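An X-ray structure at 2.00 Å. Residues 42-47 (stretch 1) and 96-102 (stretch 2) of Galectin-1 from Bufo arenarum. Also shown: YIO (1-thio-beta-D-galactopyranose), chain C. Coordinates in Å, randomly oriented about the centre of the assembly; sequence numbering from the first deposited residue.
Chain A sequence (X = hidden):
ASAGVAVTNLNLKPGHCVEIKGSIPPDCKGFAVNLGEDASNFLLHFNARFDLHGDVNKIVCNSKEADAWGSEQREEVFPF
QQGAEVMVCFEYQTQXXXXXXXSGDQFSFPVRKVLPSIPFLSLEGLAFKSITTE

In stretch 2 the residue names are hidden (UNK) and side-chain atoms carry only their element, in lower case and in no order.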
# COMPACT_ATOMS: atom_id res chain seq x y z
N PHE A 42 9.35 14.53 5.29
CA PHE A 42 8.65 14.41 4.01
C PHE A 42 9.47 15.08 2.93
O PHE A 42 10.01 16.15 3.14
CB PHE A 42 7.29 15.10 4.06
CG PHE A 42 6.32 14.50 5.05
CD1 PHE A 42 6.41 13.15 5.43
CD2 PHE A 42 5.29 15.27 5.57
CE1 PHE A 42 5.49 12.58 6.30
CE2 PHE A 42 4.35 14.71 6.45
CZ PHE A 42 4.45 13.37 6.81
N LEU A 43 9.65 14.39 1.82
CA LEU A 43 10.36 14.97 0.68
C LEU A 43 9.26 15.83 0.05
O LEU A 43 9.52 16.93 -0.39
CB LEU A 43 10.81 13.87 -0.28
CG LEU A 43 12.19 13.99 -0.92
CD1 LEU A 43 13.29 14.09 0.14
CD2 LEU A 43 12.42 12.76 -1.81
N LEU A 44 8.02 15.34 0.12
CA LEU A 44 6.87 16.03 -0.41
C LEU A 44 5.62 15.83 0.43
O LEU A 44 5.24 14.69 0.68
CB LEU A 44 6.52 15.56 -1.84
CG LEU A 44 5.17 16.08 -2.44
CD1 LEU A 44 5.17 17.62 -2.55
CD2 LEU A 44 4.91 15.51 -3.81
N HIS A 45 5.02 16.93 0.88
CA HIS A 45 3.73 16.93 1.58
C HIS A 45 2.82 17.68 0.59
O HIS A 45 3.00 18.89 0.34
CB HIS A 45 3.78 17.69 2.92
CG HIS A 45 2.42 18.01 3.49
ND1 HIS A 45 1.68 17.12 4.23
CD2 HIS A 45 1.68 19.15 3.44
CE1 HIS A 45 0.54 17.68 4.62
NE2 HIS A 45 0.52 18.91 4.15
N PHE A 46 1.91 16.92 -0.02
CA PHE A 46 0.96 17.40 -1.02
C PHE A 46 -0.38 17.60 -0.32
O PHE A 46 -1.10 16.64 -0.08
CB PHE A 46 0.87 16.34 -2.11
CG PHE A 46 -0.16 16.62 -3.15
CD1 PHE A 46 -1.46 16.19 -2.97
CD2 PHE A 46 0.18 17.32 -4.29
CE1 PHE A 46 -2.42 16.47 -3.91
CE2 PHE A 46 -0.78 17.60 -5.25
CZ PHE A 46 -2.08 17.18 -5.06
N ASN A 47 -0.76 18.84 -0.05
CA ASN A 47 -2.00 19.10 0.67
C ASN A 47 -3.05 19.88 -0.15
O ASN A 47 -2.85 21.06 -0.46
CB ASN A 47 -1.61 19.86 1.95
CG ASN A 47 -2.77 20.06 2.92
OD1 ASN A 47 -2.62 20.82 3.87
ND2 ASN A 47 -3.89 19.37 2.72
N UNK A 96 13.60 16.69 -9.00
CA UNK A 96 12.25 17.17 -8.76
C UNK A 96 11.26 16.01 -8.80
O UNK A 96 11.56 14.95 -9.35
c UNK A 96 11.86 18.17 -9.85
c UNK A 96 11.60 17.48 -11.20
n UNK A 96 12.23 19.72 -14.20
c UNK A 96 12.49 19.14 -12.85
c UNK A 96 11.26 18.44 -12.33
N UNK A 97 10.07 16.23 -8.28
CA UNK A 97 9.03 15.23 -8.28
C UNK A 97 7.95 15.82 -9.14
O UNK A 97 7.60 16.98 -8.97
c UNK A 97 8.48 14.97 -6.86
c UNK A 97 7.19 14.15 -6.93
c UNK A 97 9.56 14.28 -6.02
c UNK A 97 9.26 14.11 -4.54
N UNK A 98 7.49 15.08 -10.13
CA UNK A 98 6.45 15.56 -11.02
C UNK A 98 5.11 15.01 -10.54
O UNK A 98 4.99 13.81 -10.30
c UNK A 98 5.57 15.44 -13.40
c UNK A 98 8.03 15.83 -12.93
c UNK A 98 8.90 15.04 -13.92
c UNK A 98 6.75 15.13 -12.47
N UNK A 99 4.13 15.90 -10.34
CA UNK A 99 2.80 15.52 -9.89
C UNK A 99 1.82 15.68 -11.07
O UNK A 99 1.78 16.74 -11.69
c UNK A 99 4.41 17.39 -7.54
c UNK A 99 0.94 15.94 -8.22
c UNK A 99 3.30 16.37 -7.52
c UNK A 99 2.31 16.41 -8.70
N UNK A 100 1.04 14.63 -11.37
CA UNK A 100 0.10 14.68 -12.48
C UNK A 100 -1.27 14.28 -12.01
O UNK A 100 -1.42 13.38 -11.18
c UNK A 100 2.03 13.39 -13.58
c UNK A 100 4.05 12.52 -14.86
c UNK A 100 2.61 13.08 -14.96
c UNK A 100 0.56 13.78 -13.63
n UNK A 100 4.70 12.24 -16.21
N UNK A 101 -2.28 14.98 -12.52
CA UNK A 101 -3.67 14.76 -12.15
C UNK A 101 -4.37 14.05 -13.28
O UNK A 101 -3.97 14.17 -14.44
c UNK A 101 -3.02 18.12 -11.09
c UNK A 101 -2.21 18.30 -8.84
c UNK A 101 -2.30 18.81 -10.13
c UNK A 101 -4.34 16.12 -11.87
c UNK A 101 -3.56 16.43 -9.49
c UNK A 101 -2.84 17.10 -8.52
c UNK A 101 -3.66 16.93 -10.79
N UNK A 102 -5.42 13.30 -12.96
CA UNK A 102 -6.16 12.57 -13.97
C UNK A 102 -6.60 13.55 -15.06
O UNK A 102 -6.76 13.18 -16.22
o UNK A 102 -8.07 12.80 -12.52
c UNK A 102 -7.38 11.90 -13.35
C1 YIO C . 0.68 23.83 7.97
C2 YIO C . -0.20 22.61 8.12
C3 YIO C . 0.59 21.36 7.82
C4 YIO C . 1.11 21.45 6.41
C5 YIO C . 1.95 22.71 6.26
C6 YIO C . 2.40 22.94 4.84
O2 YIO C . -0.71 22.56 9.43
O3 YIO C . -0.26 20.23 7.94
O4 YIO C . 0.01 21.46 5.52
O5 YIO C . 1.21 23.89 6.65
O6 YIO C . 3.48 23.86 4.83
S1 YIO C . -0.45 25.24 8.06

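Position 96 carries five side-chain atoms, four carbons in an unbranched row ending in a nitrogen. That chain touches nothing on stretch 1; the nearest approach is its CB to Leu44 CD2, 9.6 Å. A linear four-carbon chain with a terminal nitrogen is lysine, so the residue is Lys96; its chi1 of 73° (p) and chi3 of 76° (p) fold the chain rather than extend it.

Position 97 has four carbons and no heteroatom. The chain forks at its first carbon, with one arm of a single carbon and the other of two. The CA-to-CB bond points toward stretch 1, and the side chain touches Leu44 and Leu43. Branching at CB with unequal arms identifies isoleucine, Ile97. With chi1 m and chi2 t, its CG2 lies 4.1 Å from Leu44 CD2, while its CD1 lies 4.4 Å from Leu43 CD2.

Position 98 repeats the pattern of four carbons, forked at the first, one arm two carbons long, but its CA-to-CB bond points away, and its CB, the nearest side-chain atom, is 8.9 Å from Leu44 CD2. It is also an isoleucine, Ile98, partly exposed and in contact with a crystal neighbour.

Position 99 again has four carbons with the same uneven fork; the CA-to-CB bond points toward stretch 1, and the side chain touches Leu44 and Phe46. This is Ile99. Its chi1 is m, and its chi2 of 89° turns the longer arm out of the extended form seen in Ile97. Ile99 CG1 approaches Leu44 CD2 at 4.1 Å, and Ile99 CG2 meets Phe46 CE2 at 3.8 Å.

Position 100 has four carbons in a row followed by nitrogen; the nearest, CB, is 9.3 Å from Phe46 CE2. It is Lys100, extended from chi2 through chi4, with its NZ hydrogen-bonded elsewhere in the structure.

Position 101 shows one carbon and then a six-carbon ring. The CA-to-CB bond points sideways, yet the ring comes nearer and touches Phe46. The ring without heteroatom is phenylalanine, Phe101. Its CE1 lies 3.5 Å from Phe46 CZ. That atom of Phe46 sits at the edge of the Phe101 ring, near its plane, whereas the approach to the Phe46 ring is oblique.

Position 102 has one carbon and one oxygen, exposed. This is Ser102, beyond the end of the strand; its OG is 10.5 Å from Phe46 CZ.

The contact is wholly apolar: no hydrogen bond crosses it, and the two stretches bury 246 Å² in total. The strand axes come no closer than 10.4 Å, too far for backbone pairing, and their directions differ by 24°. Side chains must therefore span the gap. Strand alternation presents Leu44 and Phe46 to Ile97 and Ile99, with CA-CA distances of 8.2 Å for Leu44–Ile97 and 9.3 Å for Phe46–Ile99, and Phe46 also meets Phe101 in the closest pair. The intervening His45 does not reach stretch 2; its NE2 instead donates a weak hydrogen bond to O4 of the thiogalactose (2.9 Å, 123°), in keeping with a galectin.

Stretch 2 96-102: KIIIKFS
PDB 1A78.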